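Local coordinates for metal-dependent hydrolase (Lactobacillus plantarum, PDB 2F6K), which is a manganese-containing amidohydrolase-family enzyme that probably decarboxylates aminocarboxymuconate semialdehyde, an intermediate of tryptophan catabolism, at residues P124-V136 with D179-F192. Numbering follows the deposited sequence.
Sequences PTNSRGLYFGSPV and DTTMTFINMLKYHF
T125 and G133 bring the 124-136 segment, a small hairpin and the turn after it, against the helix at T183 and M187, with CA atoms 5.8 Å apart for T125-T183 and 4.7 Å for G133-M187. At the upstream end of 179-192 the D179 carboxylate gathers donors from Y131, N126 and T125. D179 OD1 offers its syn lone pair to Y131 OH (2.6 Å), while N126 ND2 reaches D179 OD2 at 3.0 Å in a nearly straight bond, in the plane of its own amide but 35° out of the carboxylate plane. T125 OG1 also donates to D179 OD2; its modelled length is doubtfully short. Replacing D179 with an alanine would probably deprive Y131 OH and N126 ND2 of the carboxylate they share and open a gap between hairpin and helix. N126 CB lies over the centre of the Y131 ring, and T183 OG1 sits at its edge, 3.3 Å from Y131 CD2, while donating to D179 O. Farther along, F132 CG stands anti to its backbone N (chi1 -158°), sending the ring to the M187 selenomethionine. The M187 methyl wedges between two aromatics: M187 CE meets the F132 edge 3.7 Å from F132 CD2 and lies over the centre of an F192 face. G133 has positive phi and no room for a CB, which would press on M187 CG. P135 CD sits over one face of Y190, 3.7 Å from the ring centroid, in a CH-pi contact; Y190 OH bonds to G64 O of the third subunit. Within the TIM-barrel fold, this joins the small hairpin and turn after strand 120-124 to helix 171-189, which follows strand 150-154. V151 and L153 of that strand pack on F132, and Y141 of helix 138-145 meets F132 and F192 edge-to-face.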
loop_
_atom_site.group_PDB
_atom_site.type_symbol
_atom_site.label_atom_id
_atom_site.label_comp_id
_atom_site.label_asym_id
_atom_site.label_seq_id
_atom_site.Cartn_x
_atom_site.Cartn_y
_atom_site.Cartn_z
ATOM N N PRO A 124 -11.220 2.228 17.663
ATOM C CA PRO A 124 -10.409 1.366 16.808
ATOM C C PRO A 124 -8.985 1.884 16.749
ATOM O O PRO A 124 -8.767 3.097 16.714
ATOM C CB PRO A 124 -11.109 1.479 15.460
ATOM C CG PRO A 124 -11.539 2.911 15.448
ATOM C CD PRO A 124 -12.092 3.100 16.855
ATOM N N THR A 125 -8.016 0.972 16.745
ATOM C CA THR A 125 -6.620 1.372 16.662
ATOM C C THR A 125 -6.501 2.253 15.434
ATOM O O THR A 125 -5.760 3.233 15.432
ATOM C CB THR A 125 -5.703 0.156 16.522
ATOM O OG1 THR A 125 -6.261 -0.749 15.562
ATOM C CG2 THR A 125 -5.555 -0.552 17.868
ATOM N N ASN A 126 -7.243 1.901 14.388
ATOM C CA ASN A 126 -7.258 2.694 13.158
ATOM C C ASN A 126 -8.590 2.472 12.465
ATOM O O ASN A 126 -9.119 1.355 12.459
ATOM C CB ASN A 126 -6.114 2.301 12.216
ATOM C CG ASN A 126 -6.551 1.323 11.137
ATOM O OD1 ASN A 126 -7.248 1.689 10.187
ATOM N ND2 ASN A 126 -6.145 0.072 11.283
ATOM N N SER A 127 -9.144 3.544 11.915
ATOM C CA SER A 127 -10.407 3.464 11.206
ATOM C C SER A 127 -10.064 3.822 9.778
ATOM O O SER A 127 -9.798 4.983 9.473
ATOM C CB SER A 127 -11.411 4.461 11.786
ATOM O OG SER A 127 -12.659 4.378 11.116
ATOM N N ARG A 128 -10.039 2.809 8.916
ATOM C CA ARG A 128 -9.696 2.993 7.507
ATOM C C ARG A 128 -8.474 3.882 7.298
ATOM O O ARG A 128 -8.436 4.666 6.352
ATOM C CB ARG A 128 -10.874 3.578 6.707
ATOM C CG ARG A 128 -12.039 2.611 6.476
ATOM C CD ARG A 128 -13.039 3.185 5.469
ATOM N NE ARG A 128 -12.542 3.145 4.092
ATOM C CZ ARG A 128 -12.598 2.072 3.304
ATOM N NH1 ARG A 128 -13.132 0.948 3.750
ATOM N NH2 ARG A 128 -12.123 2.121 2.068
ATOM N N GLY A 129 -7.482 3.779 8.178
ATOM C CA GLY A 129 -6.288 4.584 7.988
ATOM C C GLY A 129 -6.025 5.693 8.988
ATOM O O GLY A 129 -4.902 6.195 9.070
ATOM N N LEU A 130 -7.050 6.109 9.726
ATOM C CA LEU A 130 -6.857 7.142 10.736
ATOM C C LEU A 130 -6.555 6.410 12.045
ATOM O O LEU A 130 -7.449 5.834 12.664
ATOM C CB LEU A 130 -8.113 8.008 10.889
ATOM C CG LEU A 130 -7.911 9.302 11.698
ATOM C CD1 LEU A 130 -9.144 10.178 11.599
ATOM C CD2 LEU A 130 -7.618 8.969 13.148
ATOM N N TYR A 131 -5.288 6.420 12.450
ATOM C CA TYR A 131 -4.877 5.740 13.671
ATOM C C TYR A 131 -5.148 6.582 14.910
ATOM O O TYR A 131 -4.976 7.806 14.896
ATOM C CB TYR A 131 -3.386 5.363 13.604
ATOM C CG TYR A 131 -3.126 4.127 12.771
ATOM C CD1 TYR A 131 -3.182 4.173 11.377
ATOM C CD2 TYR A 131 -2.949 2.882 13.382
ATOM C CE1 TYR A 131 -3.085 3.011 10.613
ATOM C CE2 TYR A 131 -2.854 1.710 12.627
ATOM C CZ TYR A 131 -2.930 1.781 11.245
ATOM O OH TYR A 131 -2.926 0.623 10.498
ATOM N N PHE A 132 -5.574 5.925 15.985
ATOM C CA PHE A 132 -5.865 6.657 17.197
ATOM C C PHE A 132 -4.595 7.376 17.616
ATOM O O PHE A 132 -3.494 6.883 17.395
ATOM C CB PHE A 132 -6.337 5.719 18.298
ATOM C CG PHE A 132 -7.133 6.408 19.364
ATOM C CD1 PHE A 132 -8.358 7.008 19.055
ATOM C CD2 PHE A 132 -6.665 6.471 20.674
ATOM C CE1 PHE A 132 -9.104 7.663 20.042
ATOM C CE2 PHE A 132 -7.403 7.123 21.667
ATOM C CZ PHE A 132 -8.624 7.719 21.350
ATOM N N GLY A 133 -4.749 8.552 18.205
ATOM C CA GLY A 133 -3.590 9.318 18.608
ATOM C C GLY A 133 -3.378 10.442 17.614
ATOM O O GLY A 133 -2.713 11.430 17.917
ATOM N N SER A 134 -3.951 10.295 16.421
ATOM C CA SER A 134 -3.836 11.311 15.376
ATOM C C SER A 134 -4.438 12.643 15.816
ATOM O O SER A 134 -5.539 12.688 16.374
ATOM C CB SER A 134 -4.505 10.831 14.087
ATOM O OG SER A 134 -4.402 11.806 13.064
ATOM N N PRO A 135 -3.723 13.750 15.568
ATOM C CA PRO A 135 -4.231 15.070 15.957
ATOM C C PRO A 135 -5.544 15.463 15.269
ATOM O O PRO A 135 -6.138 16.505 15.574
ATOM C CB PRO A 135 -3.066 16.006 15.619
ATOM C CG PRO A 135 -2.296 15.257 14.569
ATOM C CD PRO A 135 -2.341 13.845 15.070
ATOM N N VAL A 136 -5.996 14.622 14.346
ATOM C CA VAL A 136 -7.244 14.867 13.633
ATOM C C VAL A 136 -8.394 14.754 14.625
ATOM O O VAL A 136 -9.493 15.261 14.389
ATOM C CB VAL A 136 -7.437 13.829 12.488
ATOM C CG1 VAL A 136 -8.871 13.825 11.995
ATOM C CG2 VAL A 136 -6.512 14.167 11.328
ATOM N N ASP A 179 -1.139 -3.814 14.678
ATOM C CA ASP A 179 -1.860 -2.551 14.736
ATOM C C ASP A 179 -1.901 -1.920 16.117
ATOM O O ASP A 179 -1.724 -0.707 16.250
ATOM C CB ASP A 179 -3.278 -2.707 14.201
ATOM C CG ASP A 179 -3.698 -1.520 13.357
ATOM O OD1 ASP A 179 -3.054 -1.269 12.316
ATOM O OD2 ASP A 179 -4.657 -0.824 13.737
ATOM N N THR A 180 -2.129 -2.731 17.143
ATOM C CA THR A 180 -2.168 -2.214 18.499
ATOM C C THR A 180 -0.805 -1.633 18.826
ATOM O O THR A 180 -0.700 -0.558 19.420
ATOM C CB THR A 180 -2.506 -3.316 19.518
ATOM O OG1 THR A 180 -3.878 -3.701 19.359
ATOM C CG2 THR A 180 -2.287 -2.817 20.947
ATOM N N THR A 181 0.235 -2.341 18.399
ATOM C CA THR A 181 1.594 -1.916 18.661
ATOM C C THR A 181 1.918 -0.604 17.958
ATOM O O THR A 181 2.507 0.306 18.554
ATOM C CB THR A 181 2.606 -2.982 18.212
ATOM O OG1 THR A 181 2.236 -4.261 18.751
ATOM C CG2 THR A 181 4.000 -2.621 18.720
HETATM N N MSE A 182 1.537 -0.504 16.690
HETATM C CA MSE A 182 1.810 0.715 15.945
HETATM C C MSE A 182 1.040 1.880 16.561
HETATM O O MSE A 182 1.573 2.985 16.680
HETATM C CB MSE A 182 1.431 0.547 14.471
HETATM C CG MSE A 182 2.249 -0.510 13.730
HETATM SE SE MSE A 182 1.993 -0.461 11.785
HETATM C CE MSE A 182 0.324 -1.429 11.654
ATOM N N THR A 183 -0.197 1.620 16.980
ATOM C CA THR A 183 -1.024 2.657 17.573
ATOM C C THR A 183 -0.475 3.191 18.897
ATOM O O THR A 183 -0.499 4.398 19.131
ATOM C CB THR A 183 -2.467 2.169 17.782
ATOM O OG1 THR A 183 -3.023 1.780 16.521
ATOM C CG2 THR A 183 -3.329 3.285 18.378
ATOM N N PHE A 184 0.013 2.302 19.759
ATOM C CA PHE A 184 0.574 2.720 21.043
ATOM C C PHE A 184 1.748 3.678 20.830
ATOM O O PHE A 184 1.860 4.708 21.490
ATOM C CB PHE A 184 1.073 1.509 21.830
ATOM C CG PHE A 184 1.731 1.862 23.135
ATOM C CD1 PHE A 184 0.971 2.270 24.225
ATOM C CD2 PHE A 184 3.105 1.757 23.285
ATOM C CE1 PHE A 184 1.567 2.561 25.446
ATOM C CE2 PHE A 184 3.717 2.048 24.512
ATOM C CZ PHE A 184 2.943 2.448 25.589
ATOM N N ILE A 185 2.631 3.323 19.910
ATOM C CA ILE A 185 3.783 4.147 19.640
ATOM C C ILE A 185 3.337 5.475 19.029
ATOM O O ILE A 185 3.916 6.524 19.306
ATOM C CB ILE A 185 4.749 3.401 18.698
ATOM C CG1 ILE A 185 5.162 2.081 19.360
ATOM C CG2 ILE A 185 5.961 4.267 18.387
ATOM C CD1 ILE A 185 6.151 1.245 18.570
ATOM N N ASN A 186 2.291 5.426 18.211
ATOM C CA ASN A 186 1.787 6.631 17.578
ATOM C C ASN A 186 1.366 7.582 18.694
ATOM O O ASN A 186 1.598 8.792 18.634
ATOM C CB ASN A 186 0.587 6.286 16.696
ATOM C CG ASN A 186 0.205 7.417 15.764
ATOM O OD1 ASN A 186 -0.901 7.947 15.833
ATOM N ND2 ASN A 186 1.122 7.791 14.883
HETATM N N MSE A 187 0.751 7.014 19.724
HETATM C CA MSE A 187 0.292 7.789 20.857
HETATM C C MSE A 187 1.484 8.362 21.629
HETATM O O MSE A 187 1.404 9.438 22.216
HETATM C CB MSE A 187 -0.586 6.904 21.734
HETATM C CG MSE A 187 -1.858 6.474 21.022
HETATM SE SE MSE A 187 -2.911 5.195 22.006
HETATM C CE MSE A 187 -3.932 6.372 23.160
ATOM N N LEU A 188 2.600 7.646 21.621
ATOM C CA LEU A 188 3.788 8.144 22.294
ATOM C C LEU A 188 4.253 9.373 21.521
ATOM O O LEU A 188 4.464 10.439 22.086
ATOM C CB LEU A 188 4.897 7.092 22.288
ATOM C CG LEU A 188 4.667 5.845 23.138
ATOM C CD1 LEU A 188 5.885 4.919 23.024
ATOM C CD2 LEU A 188 4.422 6.256 24.587
ATOM N N LYS A 189 4.398 9.197 20.215
ATOM C CA LYS A 189 4.842 10.253 19.321
ATOM C C LYS A 189 4.067 11.564 19.509
ATOM O O LYS A 189 4.655 12.646 19.505
ATOM C CB LYS A 189 4.715 9.776 17.875
ATOM C CG LYS A 189 5.076 10.827 16.820
ATOM C CD LYS A 189 4.801 10.296 15.413
ATOM C CE LYS A 189 4.926 11.385 14.350
ATOM N NZ LYS A 189 6.303 11.943 14.304
ATOM N N TYR A 190 2.753 11.470 19.679
ATOM C CA TYR A 190 1.934 12.664 19.845
ATOM C C TYR A 190 1.708 13.119 21.288
ATOM O O TYR A 190 0.842 13.948 21.551
ATOM C CB TYR A 190 0.599 12.465 19.130
ATOM C CG TYR A 190 0.747 12.486 17.623
ATOM C CD1 TYR A 190 1.239 13.621 16.975
ATOM C CD2 TYR A 190 0.426 11.366 16.846
ATOM C CE1 TYR A 190 1.412 13.645 15.591
ATOM C CE2 TYR A 190 0.598 11.377 15.455
ATOM C CZ TYR A 190 1.093 12.522 14.835
ATOM O OH TYR A 190 1.290 12.548 13.472
ATOM N N HIS A 191 2.494 12.570 22.213
ATOM C CA HIS A 191 2.418 12.927 23.623
ATOM C C HIS A 191 1.011 12.798 24.190
ATOM O O HIS A 191 0.586 13.601 25.022
ATOM C CB HIS A 191 2.926 14.356 23.816
ATOM C CG HIS A 191 4.215 14.636 23.106
ATOM N ND1 HIS A 191 4.266 15.143 21.825
ATOM C CD2 HIS A 191 5.500 14.431 23.480
ATOM C CE1 HIS A 191 5.527 15.238 21.440
ATOM N NE2 HIS A 191 6.295 14.812 22.426
ATOM N N PHE A 192 0.298 11.771 23.748
ATOM C CA PHE A 192 -1.066 11.549 24.190
ATOM C C PHE A 192 -1.226 11.457 25.710
ATOM O O PHE A 192 -2.055 12.157 26.301
ATOM C CB PHE A 192 -1.620 10.286 23.518
ATOM C CG PHE A 192 -3.077 10.043 23.789
ATOM C CD1 PHE A 192 -3.496 9.514 25.002
ATOM C CD2 PHE A 192 -4.034 10.366 22.836
ATOM C CE1 PHE A 192 -4.855 9.309 25.266
ATOM C CE2 PHE A 192 -5.398 10.166 23.086
ATOM C CZ PHE A 192 -5.805 9.636 24.305
#